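Local coordinates for conserved hypothetical protein (Archaeoglobus fulgidus, PDB 1I0R) that reduces chelated ferric iron with NAD(P)H as electron donor through a flavin cofactor, working as a homodimer, at residues I42-K48 against G124-V130; S65-L69 against K140-L145; I15-E19 against G101-V105. All blocks are in the same frame, centred on the assembly; numbering follows the deposited sequence.

Contact 1: residues I42-K48 against G124-V130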
# COMPACT_ATOMS: atom_id res chain seq x y z
N ILE B 42 -5.63 7.56 6.50
CA ILE B 42 -5.70 6.53 5.44
C ILE B 42 -5.71 7.20 4.08
O ILE B 42 -6.40 8.19 3.88
CB ILE B 42 -7.01 5.70 5.54
CG1 ILE B 42 -7.17 5.13 6.95
CG2 ILE B 42 -7.02 4.58 4.49
CD1 ILE B 42 -5.98 4.30 7.44
N ALA B 43 -4.93 6.66 3.16
CA ALA B 43 -4.88 7.21 1.81
C ALA B 43 -5.57 6.27 0.82
O ALA B 43 -5.48 5.04 0.95
CB ALA B 43 -3.43 7.42 1.37
N VAL B 44 -6.29 6.85 -0.14
CA VAL B 44 -6.89 6.06 -1.22
C VAL B 44 -6.54 6.80 -2.50
O VAL B 44 -6.68 8.01 -2.57
CB VAL B 44 -8.47 5.90 -1.11
CG1 VAL B 44 -8.84 5.12 0.16
CG2 VAL B 44 -9.15 7.23 -1.07
N CYS B 45 -6.04 6.08 -3.51
CA CYS B 45 -5.66 6.72 -4.77
C CYS B 45 -6.69 6.30 -5.82
O CYS B 45 -6.80 5.13 -6.14
CB CYS B 45 -4.25 6.28 -5.16
SG CYS B 45 -3.53 7.24 -6.49
N LEU B 46 -7.44 7.29 -6.32
CA LEU B 46 -8.51 7.06 -7.30
C LEU B 46 -8.27 7.76 -8.62
O LEU B 46 -7.80 8.89 -8.66
CB LEU B 46 -9.83 7.58 -6.72
CG LEU B 46 -10.13 7.07 -5.31
CD1 LEU B 46 -11.37 7.79 -4.71
CD2 LEU B 46 -10.37 5.57 -5.40
N ASN B 47 -8.64 7.07 -9.71
CA ASN B 47 -8.48 7.62 -11.06
C ASN B 47 -9.49 8.75 -11.29
O ASN B 47 -10.68 8.61 -10.96
CB ASN B 47 -8.70 6.50 -12.07
CG ASN B 47 -8.42 6.96 -13.49
OD1 ASN B 47 -9.06 7.89 -13.99
ND2 ASN B 47 -7.45 6.33 -14.14
N LYS B 48 -9.02 9.85 -11.86
CA LYS B 48 -9.85 11.04 -12.09
C LYS B 48 -11.07 10.82 -12.96
O LYS B 48 -12.01 11.62 -12.91
CB LYS B 48 -9.01 12.17 -12.67
CG LYS B 48 -8.09 12.81 -11.65
CD LYS B 48 -7.25 13.90 -12.29
CE LYS B 48 -6.36 14.55 -11.24
NZ LYS B 48 -5.54 15.66 -11.79
N GLY B 124 -1.55 13.69 -11.15
CA GLY B 124 -1.74 13.62 -12.59
C GLY B 124 -3.03 12.95 -13.02
O GLY B 124 -4.11 13.57 -13.04
N THR B 125 -2.93 11.68 -13.36
CA THR B 125 -4.09 10.91 -13.79
C THR B 125 -4.99 10.50 -12.64
O THR B 125 -6.13 10.08 -12.86
CB THR B 125 -3.65 9.65 -14.51
OG1 THR B 125 -2.74 8.92 -13.68
CG2 THR B 125 -2.90 10.01 -15.78
N HIS B 126 -4.47 10.60 -11.43
CA HIS B 126 -5.19 10.19 -10.21
C HIS B 126 -5.04 11.24 -9.13
O HIS B 126 -4.19 12.14 -9.21
CB HIS B 126 -4.58 8.91 -9.62
CG HIS B 126 -4.66 7.72 -10.51
ND1 HIS B 126 -5.24 6.53 -10.09
CD2 HIS B 126 -4.20 7.49 -11.76
CE1 HIS B 126 -5.12 5.63 -11.05
NE2 HIS B 126 -4.50 6.19 -12.07
N THR B 127 -5.86 11.11 -8.09
CA THR B 127 -5.76 11.97 -6.92
C THR B 127 -5.57 11.03 -5.72
O THR B 127 -6.28 10.01 -5.62
CB THR B 127 -7.04 12.81 -6.64
OG1 THR B 127 -7.29 13.67 -7.76
CG2 THR B 127 -6.86 13.66 -5.40
N LEU B 128 -4.60 11.34 -4.87
CA LEU B 128 -4.43 10.55 -3.66
C LEU B 128 -5.16 11.35 -2.56
O LEU B 128 -4.79 12.49 -2.25
CB LEU B 128 -2.94 10.40 -3.31
CG LEU B 128 -2.64 9.45 -2.14
CD1 LEU B 128 -2.86 8.03 -2.52
CD2 LEU B 128 -1.21 9.61 -1.71
N PHE B 129 -6.22 10.77 -2.00
CA PHE B 129 -6.98 11.45 -0.96
C PHE B 129 -6.46 11.00 0.39
O PHE B 129 -6.33 9.80 0.60
CB PHE B 129 -8.48 11.11 -1.05
CG PHE B 129 -9.14 11.61 -2.30
CD1 PHE B 129 -9.27 10.78 -3.42
CD2 PHE B 129 -9.60 12.92 -2.37
CE1 PHE B 129 -9.87 11.25 -4.61
CE2 PHE B 129 -10.20 13.41 -3.54
CZ PHE B 129 -10.34 12.58 -4.66
N VAL B 130 -6.15 11.94 1.27
CA VAL B 130 -5.68 11.59 2.60
C VAL B 130 -6.85 11.83 3.56
O VAL B 130 -7.33 12.95 3.70
CB VAL B 130 -4.50 12.46 3.03
CG1 VAL B 130 -4.04 12.05 4.46
CG2 VAL B 130 -3.34 12.25 2.05
O HOH W 1 -7.39 9.84 -15.37
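Antiparallel strands 40-47 and 126-138 of the six-stranded flavin-binding barrel lie side by side, with Val44 paired to Phe129 and Leu46 to Thr127 as hydrogen-bonded pairs. Each pair closes a two-bond ring; Phe129 N to Val44 O, at 2.9 Å, is straight to within 14° (N-H...O 166°). The short strand axes lie 162° apart, antiparallel with a modest twist. On the side bearing Leu46 and Phe129, Leu46 CD1 reaches Phe129 CE1 at 3.8 Å, the two side chains crossing at about a right angle; His53 of helix 51-59 meets both. On the other side Leu128 CD1 presses on Cys45 CB at a tight 3.5 Å, with Ala43 CB beside it, and Leu128 also packs on Leu128 of the second subunit. At the last pair of the ladder, non-hydrogen-bonded Asn47 and His126, Asn47 CA lies over one face of the imidazole, 3.9 Å from its centroid, a CH-pi contact. Lys48 turns back over the 124-126 backbone: its N bonds Thr125 O at 3.1 Å, and its chain, extended beyond CG, carries NZ to Gly124 O at 2.8 Å, while Asp122 supplies the salt-bridge partner. Asn47 OD1 accepts from Glu49 N and from a water that also donates to Thr125 O. Cys45 to Lys48 bind FMN and His126 binds NADP(+), so the strand ends form part of the cofactor site of a flavin-reductase-like barrel.

Contact 2: residues S65-L69 against K140-L145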
# COMPACT_ATOMS: atom_id res chain seq x y z
N SER B 65 -14.06 -0.74 2.55
CA SER B 65 -14.45 -2.08 2.99
C SER B 65 -13.28 -3.01 2.63
O SER B 65 -12.88 -3.08 1.46
CB SER B 65 -15.69 -2.56 2.23
OG SER B 65 -16.78 -1.69 2.47
N VAL B 66 -12.73 -3.72 3.61
CA VAL B 66 -11.62 -4.65 3.31
C VAL B 66 -12.24 -5.99 2.97
O VAL B 66 -12.84 -6.65 3.83
CB VAL B 66 -10.67 -4.78 4.53
CG1 VAL B 66 -9.46 -5.68 4.17
CG2 VAL B 66 -10.19 -3.40 4.96
N LEU B 67 -12.12 -6.40 1.71
CA LEU B 67 -12.75 -7.65 1.27
C LEU B 67 -12.16 -8.94 1.80
O LEU B 67 -10.95 -9.07 1.96
CB LEU B 67 -12.77 -7.71 -0.26
CG LEU B 67 -13.53 -6.56 -0.93
CD1 LEU B 67 -13.28 -6.53 -2.44
CD2 LEU B 67 -15.02 -6.70 -0.60
N GLU B 68 -13.04 -9.90 2.11
CA GLU B 68 -12.60 -11.19 2.62
C GLU B 68 -12.11 -12.09 1.48
O GLU B 68 -12.49 -11.91 0.31
CB GLU B 68 -13.74 -11.89 3.39
CG GLU B 68 -14.91 -12.35 2.51
CD GLU B 68 -16.00 -13.07 3.31
OE1 GLU B 68 -15.65 -13.86 4.21
OE2 GLU B 68 -17.20 -12.86 3.04
N LEU B 69 -11.25 -13.03 1.83
CA LEU B 69 -10.65 -13.96 0.87
C LEU B 69 -11.66 -14.65 -0.04
O LEU B 69 -11.41 -14.84 -1.23
CB LEU B 69 -9.84 -15.01 1.63
CG LEU B 69 -9.36 -16.23 0.85
CD1 LEU B 69 -8.36 -15.81 -0.22
CD2 LEU B 69 -8.74 -17.24 1.82
N LYS B 140 -15.62 -9.39 10.75
CA LYS B 140 -15.51 -10.83 10.62
C LYS B 140 -14.13 -11.34 10.98
O LYS B 140 -13.14 -10.60 10.94
CB LYS B 140 -15.81 -11.27 9.18
CG LYS B 140 -17.11 -10.74 8.59
CD LYS B 140 -17.09 -10.89 7.06
CE LYS B 140 -16.96 -12.34 6.59
NZ LYS B 140 -18.26 -13.08 6.61
N ASP B 141 -14.10 -12.63 11.28
CA ASP B 141 -12.90 -13.35 11.65
C ASP B 141 -12.13 -13.81 10.40
O ASP B 141 -11.00 -14.28 10.49
CB ASP B 141 -13.34 -14.55 12.50
CG ASP B 141 -12.19 -15.40 12.96
OD1 ASP B 141 -11.47 -15.95 12.10
OD2 ASP B 141 -12.02 -15.54 14.20
N ALA B 142 -12.74 -13.65 9.24
CA ALA B 142 -12.16 -14.09 7.97
C ALA B 142 -10.82 -13.52 7.51
O ALA B 142 -10.43 -12.42 7.90
CB ALA B 142 -13.19 -13.89 6.86
N GLU B 143 -10.14 -14.28 6.65
CA GLU B 143 -8.86 -13.89 6.07
C GLU B 143 -9.17 -12.85 4.99
O GLU B 143 -10.25 -12.87 4.40
CB GLU B 143 -8.15 -15.09 5.44
CG GLU B 143 -7.71 -16.17 6.44
CD GLU B 143 -6.94 -15.61 7.63
OE1 GLU B 143 -5.92 -14.91 7.42
OE2 GLU B 143 -7.34 -15.87 8.79
N VAL B 144 -8.22 -11.95 4.74
CA VAL B 144 -8.44 -10.92 3.74
C VAL B 144 -8.00 -11.37 2.35
O VAL B 144 -7.19 -12.28 2.20
CB VAL B 144 -7.68 -9.60 4.07
CG1 VAL B 144 -8.07 -9.10 5.44
CG2 VAL B 144 -6.18 -9.79 3.94
N LEU B 145 -8.57 -10.71 1.35
CA LEU B 145 -8.24 -10.99 -0.04
C LEU B 145 -7.14 -10.02 -0.49
O LEU B 145 -7.30 -8.81 -0.38
CB LEU B 145 -9.49 -10.78 -0.93
CG LEU B 145 -9.33 -10.92 -2.45
CD1 LEU B 145 -8.88 -12.34 -2.78
CD2 LEU B 145 -10.66 -10.59 -3.17
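Chi1 of 69° sets Glu68 CG between its own backbone N and carbonyl carbon, and the rest of the chain runs extended toward Lys140, whose chain bends at chi3 (61°) and chi4 to meet it. The two side chains run at a slant to one another, leaving OE1 of Glu68 3.6 Å from Lys140 NZ, a long salt bridge, with Lys140 CE nearer still to that oxygen at 3.1 Å. Methyl CB of Ala142 approaches the same oxygen at 3.6 Å. The firmer partner of the acid is His108, whose ND1 is hydrogen-bonded to OE2. Backbone bonds fix the two segments where strand 61-67 of the barrel runs out and the loop between strand 126-138 and helix 147-155 passes by. Leu145 N donates to Leu67 O at 3.0 Å, and Leu69 N donates to Glu143 O at 2.8 Å; together they flank the single bridge of Glu68 with Val144. Both donors stand tilted from the acceptor's carbonyl plane, by 33° at Glu143. Apolar packing is slighter: Val66 CG1 meets Val144 CG1 at 3.9 Å, beside Lys8 and Ser10 of the second subunit, while Leu69 CD1 lies 4.3 Å from Leu145 CD1.

Contact 3: residues I15-E19 against G101-V105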
# COMPACT_ATOMS: atom_id res chain seq x y z
N ILE B 15 -13.29 -2.06 -1.41
CA ILE B 15 -14.35 -1.31 -2.06
C ILE B 15 -14.18 0.06 -1.41
O ILE B 15 -14.12 0.16 -0.17
CB ILE B 15 -15.78 -1.77 -1.69
CG1 ILE B 15 -16.01 -3.24 -1.99
CG2 ILE B 15 -16.78 -0.89 -2.49
CD1 ILE B 15 -17.46 -3.68 -1.63
N VAL B 16 -14.08 1.11 -2.23
CA VAL B 16 -13.98 2.48 -1.71
C VAL B 16 -15.32 3.14 -2.04
O VAL B 16 -15.76 3.13 -3.20
CB VAL B 16 -12.80 3.27 -2.35
CG1 VAL B 16 -12.80 4.72 -1.85
CG2 VAL B 16 -11.46 2.59 -1.98
N THR B 17 -15.97 3.72 -1.02
CA THR B 17 -17.29 4.31 -1.22
C THR B 17 -17.40 5.78 -0.85
O THR B 17 -16.59 6.32 -0.10
CB THR B 17 -18.35 3.55 -0.39
OG1 THR B 17 -17.94 3.52 0.99
CG2 THR B 17 -18.50 2.12 -0.89
N SER B 18 -18.42 6.46 -1.40
CA SER B 18 -18.63 7.85 -1.08
C SER B 18 -20.06 8.16 -1.49
O SER B 18 -20.77 7.26 -1.91
CB SER B 18 -17.66 8.77 -1.83
OG SER B 18 -17.69 10.07 -1.27
N GLU B 19 -20.48 9.40 -1.33
CA GLU B 19 -21.84 9.78 -1.70
C GLU B 19 -21.81 11.23 -2.12
O GLU B 19 -21.20 12.06 -1.45
CB GLU B 19 -22.79 9.60 -0.51
CG GLU B 19 -24.18 10.24 -0.66
CD GLU B 19 -24.14 11.76 -0.61
OE1 GLU B 19 -23.21 12.32 0.04
OE2 GLU B 19 -25.04 12.40 -1.21
N GLY B 101 -21.91 10.38 6.26
CA GLY B 101 -22.82 10.30 5.13
C GLY B 101 -22.45 9.26 4.09
O GLY B 101 -23.22 9.00 3.17
N VAL B 102 -21.27 8.66 4.21
CA VAL B 102 -20.92 7.66 3.21
C VAL B 102 -21.51 6.28 3.49
O VAL B 102 -21.75 5.92 4.64
CB VAL B 102 -19.38 7.50 3.08
CG1 VAL B 102 -18.74 8.87 2.89
CG2 VAL B 102 -18.82 6.81 4.29
N PRO B 103 -21.78 5.51 2.43
CA PRO B 103 -22.34 4.18 2.63
C PRO B 103 -21.17 3.24 2.97
O PRO B 103 -20.20 3.17 2.22
CB PRO B 103 -22.96 3.85 1.27
CG PRO B 103 -22.09 4.55 0.32
CD PRO B 103 -21.78 5.88 1.00
N LEU B 104 -21.25 2.55 4.10
CA LEU B 104 -20.20 1.61 4.49
C LEU B 104 -20.69 0.21 4.15
O LEU B 104 -21.62 -0.31 4.81
CB LEU B 104 -19.93 1.71 6.00
CG LEU B 104 -19.51 3.13 6.41
CD1 LEU B 104 -19.72 3.34 7.91
CD2 LEU B 104 -18.04 3.34 5.99
N VAL B 105 -20.09 -0.39 3.12
CA VAL B 105 -20.49 -1.74 2.70
C VAL B 105 -19.94 -2.79 3.65
O VAL B 105 -18.72 -2.94 3.80
CB VAL B 105 -20.02 -2.04 1.26
CG1 VAL B 105 -20.37 -3.47 0.88
CG2 VAL B 105 -20.68 -1.08 0.29
O HOH W 2 -17.58 0.91 2.42
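Thr17 and Pro103 make the tight centre of this contact, where strand 14-20 of the barrel faces the short strand 103-105. The threonine hydroxyl donates to Pro103 O, with OG1 only 2.6 Å from that oxygen and the C=O...OG1 angle at 166°, so the donor arrives nearly head-on to the carbonyl. Chi1 of 55° lodges OG1 between the threonine's backbone N and carbonyl carbon and turns CG2 to the Val105 side, where it meets CG2 of that valine at 4.0 Å. The proline ring wedges against the strand: its CD lies 3.4 Å from Ser18 O and its CG faces Thr17 CB. Further along, Ile15 CD1 touches Val105 CG1 at 3.8 Å, the two side chains crossing at about a right angle, while Ile28, an FMN-binding residue, packs on the same isoleucine.

The two strands belong to different sheets and pack rather than pair; their short axes come no closer than 6.6 Å. A water bridges the hydroxyl and the second strand, donating to Thr17 OG1 at 3.0 Å and accepting from Val105 N. With an alanine here in place of Thr17, Pro103 O would probably lose its hydroxyl donor, the water one acceptor, and Val105 CG2 the methyl it packs on. Toward partly exposed Glu19 and Gly101 the contact thins: Glu19 CB stays 3.8 Å from Gly101 O, and its carboxylate turns to Gly22 N in a weak bond. Glu19 N, although buried by the contact, finds no partner in the model. The strands run antiparallel, 160° between short axes, an arrangement in which the small two-stranded sheet of 95-97 and 103-105 lies against strand 14-20, already bonded to both its neighbours in the closed flavin-reductase-like barrel.

Contacts 1 and 3 are buried, whereas contact 2 is only partly so and reaches the surface through its loop. All three draw on the same barrel sheet. Contact 1 is a regular ladder between neighbouring strands, contact 2 joins a strand's end to a loop by two backbone bonds and a long charge pair, and contact 3 relies on a hydroxyl and a water. Contacts 2 and 3 meet directly, since strands 61-67 and 14-20 are neighbours: Ser65 probably bonds both Ile15 and Val105. Contacts 1 and 3 touch where Val44 packs on Val16. Contacts 1 and 2, with centres about 23 Å apart, do not touch, yet each also reaches the second subunit.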